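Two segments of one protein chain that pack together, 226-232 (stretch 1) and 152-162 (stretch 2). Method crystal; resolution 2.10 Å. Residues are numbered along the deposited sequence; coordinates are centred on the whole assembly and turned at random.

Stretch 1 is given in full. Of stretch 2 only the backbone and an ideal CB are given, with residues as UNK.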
ATOM      1  N   PRO A 226     -37.986  40.783  -1.891  1.00 34.37           N
ATOM      2  CA  PRO A 226     -37.595  40.468  -0.517  1.00 19.29           C
ATOM      3  C   PRO A 226     -36.568  39.345  -0.435  1.00 28.06           C
ATOM      4  O   PRO A 226     -36.620  38.400  -1.208  1.00 24.64           O
ATOM      5  CB  PRO A 226     -38.903  40.026   0.126  1.00 32.26           C
ATOM      6  CG  PRO A 226     -39.931  40.121  -0.918  1.00 24.25           C
ATOM      7  CD  PRO A 226     -39.279  40.173  -2.226  1.00 28.86           C
ATOM      8  N   VAL A 227     -35.626  39.472   0.487  1.00 27.65           N
ATOM      9  CA  VAL A 227     -34.553  38.510   0.626  1.00 18.32           C
ATOM     10  C   VAL A 227     -34.618  37.818   1.975  1.00 20.70           C
ATOM     11  O   VAL A 227     -34.703  38.470   2.993  1.00 13.50           O
ATOM     12  CB  VAL A 227     -33.190  39.181   0.508  1.00 21.34           C
ATOM     13  CG1 VAL A 227     -32.084  38.180   0.748  1.00 25.67           C
ATOM     14  CG2 VAL A 227     -33.041  39.880  -0.810  1.00 14.59           C
ATOM     15  N   VAL A 228     -34.566  36.495   1.970  1.00 17.90           N
ATOM     16  CA  VAL A 228     -34.550  35.749   3.215  1.00 19.15           C
ATOM     17  C   VAL A 228     -33.140  35.501   3.747  1.00 19.33           C
ATOM     18  O   VAL A 228     -32.167  35.646   3.034  1.00 19.18           O
ATOM     19  CB  VAL A 228     -35.353  34.439   3.137  1.00 23.03           C
ATOM     20  CG1 VAL A 228     -36.785  34.695   2.706  1.00 10.81           C
ATOM     21  CG2 VAL A 228     -34.675  33.448   2.238  1.00 15.13           C
ATOM     22  N   ALA A 229     -33.055  35.130   5.015  1.00 18.08           N
ATOM     23  CA  ALA A 229     -31.781  34.884   5.672  1.00 30.31           C
ATOM     24  C   ALA A 229     -30.983  33.734   5.059  1.00 17.76           C
ATOM     25  O   ALA A 229     -29.777  33.777   5.019  1.00 28.61           O
ATOM     26  CB  ALA A 229     -31.988  34.658   7.140  1.00 27.36           C
ATOM     27  N   GLY A 230     -31.679  32.708   4.596  1.00 20.25           N
ATOM     28  CA  GLY A 230     -31.040  31.544   4.024  1.00 20.80           C
ATOM     29  C   GLY A 230     -30.514  30.561   5.051  1.00 22.74           C
ATOM     30  O   GLY A 230     -31.038  30.444   6.144  1.00 18.99           O
ATOM     31  N   GLY A 231     -29.460  29.855   4.670  1.00 26.26           N
ATOM     32  CA  GLY A 231     -28.792  28.872   5.517  1.00 19.92           C
ATOM     33  C   GLY A 231     -27.349  28.674   5.092  1.00 23.09           C
ATOM     34  O   GLY A 231     -26.978  28.970   3.964  1.00 18.74           O
ATOM     35  N   GLY A 232     -26.526  28.179   6.003  1.00 22.82           N
ATOM     36  CA  GLY A 232     -25.308  27.513   5.612  1.00 18.37           C
ATOM     37  C   GLY A 232     -25.605  26.438   4.592  1.00 23.29           C
ATOM     38  O   GLY A 232     -26.704  25.909   4.552  1.00 19.76           O
ATOM     39  N   UNK A 152     -19.700  34.349   4.498  1.00 22.29           N
ATOM     40  CA  UNK A 152     -19.522  34.651   3.079  1.00 27.83           C
ATOM     41  C   UNK A 152     -20.835  34.998   2.374  1.00 25.11           C
ATOM     42  O   UNK A 152     -20.895  35.985   1.665  1.00 22.11           O
ATOM     43  CB  UNK A 152     -18.865  33.460   2.378  1.00 27.83           C
ATOM     44  N   UNK A 153     -21.875  34.205   2.587  1.00 16.11           N
ATOM     45  CA  UNK A 153     -23.159  34.470   1.962  1.00 15.45           C
ATOM     46  C   UNK A 153     -23.781  35.767   2.484  1.00 17.30           C
ATOM     47  O   UNK A 153     -24.522  36.434   1.786  1.00 21.30           O
ATOM     48  CB  UNK A 153     -24.110  33.296   2.200  1.00 15.45           C
ATOM     49  N   UNK A 154     -23.454  36.094   3.724  1.00 20.35           N
ATOM     50  CA  UNK A 154     -23.941  37.284   4.373  1.00 24.24           C
ATOM     51  C   UNK A 154     -23.254  38.546   3.860  1.00 29.47           C
ATOM     52  O   UNK A 154     -23.858  39.602   3.822  1.00 30.01           O
ATOM     53  CB  UNK A 154     -23.752  37.161   5.886  1.00 24.24           C
ATOM     54  N   UNK A 155     -22.005  38.428   3.437  1.00 22.94           N
ATOM     55  CA  UNK A 155     -21.365  39.535   2.747  1.00 26.55           C
ATOM     56  C   UNK A 155     -22.092  39.798   1.443  1.00 25.92           C
ATOM     57  O   UNK A 155     -22.361  40.926   1.094  1.00 20.42           O
ATOM     58  CB  UNK A 155     -19.884  39.245   2.495  1.00 26.55           C
ATOM     59  N   UNK A 156     -22.426  38.715   0.763  1.00 21.58           N
ATOM     60  CA  UNK A 156     -23.285  38.747  -0.398  1.00 31.39           C
ATOM     61  C   UNK A 156     -24.606  39.473  -0.169  1.00 33.74           C
ATOM     62  O   UNK A 156     -24.985  40.322  -0.955  1.00 19.90           O
ATOM     63  CB  UNK A 156     -23.564  37.315  -0.858  1.00 31.39           C
ATOM     64  N   UNK A 157     -25.295  39.132   0.913  1.00 16.93           N
ATOM     65  CA  UNK A 157     -26.501  39.832   1.292  1.00 13.16           C
ATOM     66  C   UNK A 157     -26.310  41.341   1.396  1.00 15.49           C
ATOM     67  O   UNK A 157     -27.067  42.095   0.829  1.00 24.24           O
ATOM     68  CB  UNK A 157     -27.012  39.284   2.626  1.00 13.16           C
ATOM     69  N   UNK A 158     -25.292  41.765   2.132  1.00 28.44           N
ATOM     70  CA  UNK A 158     -24.975  43.178   2.294  1.00 23.44           C
ATOM     71  C   UNK A 158     -24.773  43.890   0.960  1.00 19.84           C
ATOM     72  O   UNK A 158     -25.317  44.950   0.729  1.00 25.61           O
ATOM     73  CB  UNK A 158     -23.720  43.332   3.155  1.00 23.44           C
ATOM     74  N   UNK A 159     -24.025  43.270   0.063  1.00 25.18           N
ATOM     75  CA  UNK A 159     -23.877  43.770  -1.295  1.00 24.49           C
ATOM     76  C   UNK A 159     -25.185  43.843  -2.092  1.00 35.96           C
ATOM     77  O   UNK A 159     -25.354  44.719  -2.922  1.00 27.18           O
ATOM     78  CB  UNK A 159     -22.881  42.884  -2.046  1.00 24.49           C
ATOM     79  N   UNK A 160     -26.106  42.928  -1.810  1.00 26.97           N
ATOM     80  CA  UNK A 160     -27.382  42.882  -2.476  1.00 21.70           C
ATOM     81  C   UNK A 160     -28.464  43.764  -1.843  1.00 25.64           C
ATOM     82  O   UNK A 160     -29.356  44.225  -2.529  1.00 29.19           O
ATOM     83  CB  UNK A 160     -27.866  41.431  -2.513  1.00 21.70           C
ATOM     84  N   UNK A 161     -28.376  43.981  -0.536  1.00 26.03           N
ATOM     85  CA  UNK A 161     -29.442  44.620   0.224  1.00 24.84           C
ATOM     86  C   UNK A 161     -29.048  45.827   1.030  1.00 24.20           C
ATOM     87  O   UNK A 161     -29.890  46.603   1.435  1.00 31.08           O
ATOM     88  CB  UNK A 161     -30.063  43.594   1.173  1.00 24.84           C
ATOM     89  N   UNK A 162     -27.757  45.962   1.292  1.00 27.00           N
ATOM     90  CA  UNK A 162     -27.261  46.933   2.244  1.00 26.22           C
ATOM     91  C   UNK A 162     -27.532  46.646   3.710  1.00 28.49           C
ATOM     92  O   UNK A 162     -27.319  47.506   4.546  1.00 27.21           O
ATOM     93  CB  UNK A 162     -27.859  48.299   1.900  1.00 26.22           C
TER

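Position 152 opens the helix, and its ideal CB has nothing of stretch 1 within 5.5 Å. Phi of -65° and the lack of a preceding helical turn, which leaves its nitrogen no bond to give within the stretch, suit many residues, proline included. The deposited residue is Pro-152; Pro-152 O accepts a hydrogen bond from N of position 156 at 3.3 Å.

At position 153 CA-to-CB points toward stretch 1, and the ideal CB lies 5.5 Å from O of Gly-231. The chain ahead is polar backbone without side chains at 230 to 232, so a long, flexible residue could run along it: lysine, arginine, glutamine or methionine. The residue is Lys-153. Its CD comes 3.5 Å from Gly-231 O and its CE 3.1 Å from Ala-229 O, contacts of the aliphatic stem rather than hydrogen bonds. An ideal CB on Gly-230 would stand only 3.4 Å from Lys-153 CE, so the lack of a side chain there makes room for the lysine; the positive phi of Gly-230 also favours glycine.

Position 154 points sideways, with no stretch 1 atom within 5.5 Å of its ideal CB. Small or polar residues would serve, and an acid would be useful if neighbouring positions carried positive charge. Asp-154 does this: OD1 forms salt bridges with NZ of Lys-153 at 2.8 Å and with NH2 of position 157 at 2.9 Å, so one carboxylate oxygen pairs with both long cationic side chains that contact stretch 1.

Positions 155 and 156 point out of reach of stretch 1, which therefore sets no preference; any helix-compatible residue would do. They are Tyr-155 and Leu-156.

Position 157 points toward stretch 1, but nothing of stretch 1 lies within 5.5 Å of its ideal CB. Farther out, the carbonyls of Val-228 and Ala-229 offer two acceptors, so a long donor is favoured: lysine could meet one, while arginine could address both. Arg-157 donates from NH1 to Val-228 O (3.0 Å, 149°) and from NH2 to Ala-229 O (2.8 Å, 161°). Both oxygens lie at the guanidinium edge, near its plane, where its N-H groups point. Val-227 CG1 also sits near that plane, 3.9 Å from NH1.

Positions 158 and 159 are again out of reach, leaving the choice open to any helix-compatible residue. They are Leu-158 and Arg-159; NE of the latter makes a weak hydrogen bond to Tyr-155 OH at 3.3 Å.

Position 160 points toward stretch 1 across a gap, which a medium or long apolar chain could partly fill. Met-160 CE stays 5.1 Å from Val-227 CG1, its nearest approach, so there is no close contact.

At position 161 the ideal CB points toward stretch 1, 5.2 Å from Val-227 CG2. A small or branched residue with a methyl group fits: valine, threonine, alanine or isoleucine. Thr-161 places CG2 3.8 Å from Val-227 CG2, while OG1, with chi1 at 67° (p), donates to Arg-157 O at 2.8 Å.

Position 162 leaves helical geometry with phi of 71°, which favours glycine, though asparagine can adopt it. It is Gly-162, whose N donates to Leu-158 O at 2.7 Å.

Stretch 2, residues 152-162: PKDYLRLRMTG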
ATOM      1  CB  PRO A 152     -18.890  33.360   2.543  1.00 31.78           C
ATOM      2  CG  PRO A 152     -18.146  32.823   3.704  1.00 20.66           C
ATOM      3  CD  PRO A 152     -18.988  33.101   4.885  1.00 22.02           C
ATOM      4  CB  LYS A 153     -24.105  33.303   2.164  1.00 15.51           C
ATOM      5  CG  LYS A 153     -24.981  33.443   3.378  1.00 11.99           C
ATOM      6  CD  LYS A 153     -25.891  32.278   3.545  1.00  7.66           C
ATOM      7  CE  LYS A 153     -26.917  32.543   4.621  1.00 15.84           C
ATOM      8  NZ  LYS A 153     -26.342  32.888   5.928  1.00 19.02           N
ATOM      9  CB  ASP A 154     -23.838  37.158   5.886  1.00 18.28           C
ATOM     10  CG  ASP A 154     -24.634  35.989   6.428  1.00 23.06           C
ATOM     11  OD1 ASP A 154     -25.665  35.649   5.839  1.00 20.19           O
ATOM     12  OD2 ASP A 154     -24.294  35.352   7.420  1.00 21.64           O
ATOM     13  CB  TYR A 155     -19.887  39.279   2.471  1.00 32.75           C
ATOM     14  CG  TYR A 155     -19.288  40.303   1.535  1.00 24.64           C
ATOM     15  CD1 TYR A 155     -18.905  41.541   1.993  1.00 28.17           C
ATOM     16  CD2 TYR A 155     -19.135  40.035   0.192  1.00 35.83           C
ATOM     17  CE1 TYR A 155     -18.365  42.472   1.141  1.00 41.07           C
ATOM     18  CE2 TYR A 155     -18.604  40.953  -0.664  1.00 31.56           C
ATOM     19  CZ  TYR A 155     -18.224  42.175  -0.192  1.00 29.69           C
ATOM     20  OH  TYR A 155     -17.704  43.099  -1.050  1.00 38.90           O
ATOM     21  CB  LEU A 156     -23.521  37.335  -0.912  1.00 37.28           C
ATOM     22  CG  LEU A 156     -23.697  37.168  -2.399  1.00 49.73           C
ATOM     23  CD1 LEU A 156     -22.727  38.024  -3.174  1.00 42.95           C
ATOM     24  CD2 LEU A 156     -23.527  35.717  -2.764  1.00 38.42           C
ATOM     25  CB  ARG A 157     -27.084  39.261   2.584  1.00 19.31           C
ATOM     26  CG  ARG A 157     -28.319  39.970   3.077  1.00 18.73           C
ATOM     27  CD  ARG A 157     -28.604  39.801   4.554  1.00 21.12           C
ATOM     28  NE  ARG A 157     -28.222  38.481   5.012  1.00 27.75           N
ATOM     29  CZ  ARG A 157     -28.855  37.376   4.684  1.00 25.66           C
ATOM     30  NH1 ARG A 157     -29.926  37.429   3.916  1.00 29.25           N
ATOM     31  NH2 ARG A 157     -28.422  36.220   5.129  1.00 27.53           N
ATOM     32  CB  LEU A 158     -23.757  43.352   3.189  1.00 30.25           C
ATOM     33  CG  LEU A 158     -23.178  44.757   3.286  1.00 31.96           C
ATOM     34  CD1 LEU A 158     -24.003  45.592   4.203  1.00 29.07           C
ATOM     35  CD2 LEU A 158     -21.734  44.731   3.725  1.00 27.82           C
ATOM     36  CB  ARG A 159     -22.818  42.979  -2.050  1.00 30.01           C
ATOM     37  CG  ARG A 159     -21.391  43.379  -1.722  1.00 37.87           C
ATOM     38  CD  ARG A 159     -21.021  44.786  -2.142  1.00 24.79           C
ATOM     39  NE  ARG A 159     -19.783  44.835  -2.925  1.00 39.72           N
ATOM     40  CZ  ARG A 159     -19.733  44.819  -4.236  1.00 31.14           C
ATOM     41  NH1 ARG A 159     -20.843  44.756  -4.939  1.00 74.75           N
ATOM     42  NH2 ARG A 159     -18.574  44.851  -4.853  1.00 67.53           N
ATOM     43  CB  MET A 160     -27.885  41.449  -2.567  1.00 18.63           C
ATOM     44  CG  MET A 160     -27.194  40.581  -3.582  1.00 33.69           C
ATOM     45  SD  MET A 160     -28.030  39.009  -3.785  1.00 36.24           S
ATOM     46  CE  MET A 160     -27.907  38.369  -2.155  1.00 28.56           C
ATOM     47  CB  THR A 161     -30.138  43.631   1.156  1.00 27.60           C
ATOM     48  OG1 THR A 161     -29.239  43.202   2.179  1.00 18.25           O
ATOM     49  CG2 THR A 161     -30.517  42.389   0.425  1.00 25.22           C
TER
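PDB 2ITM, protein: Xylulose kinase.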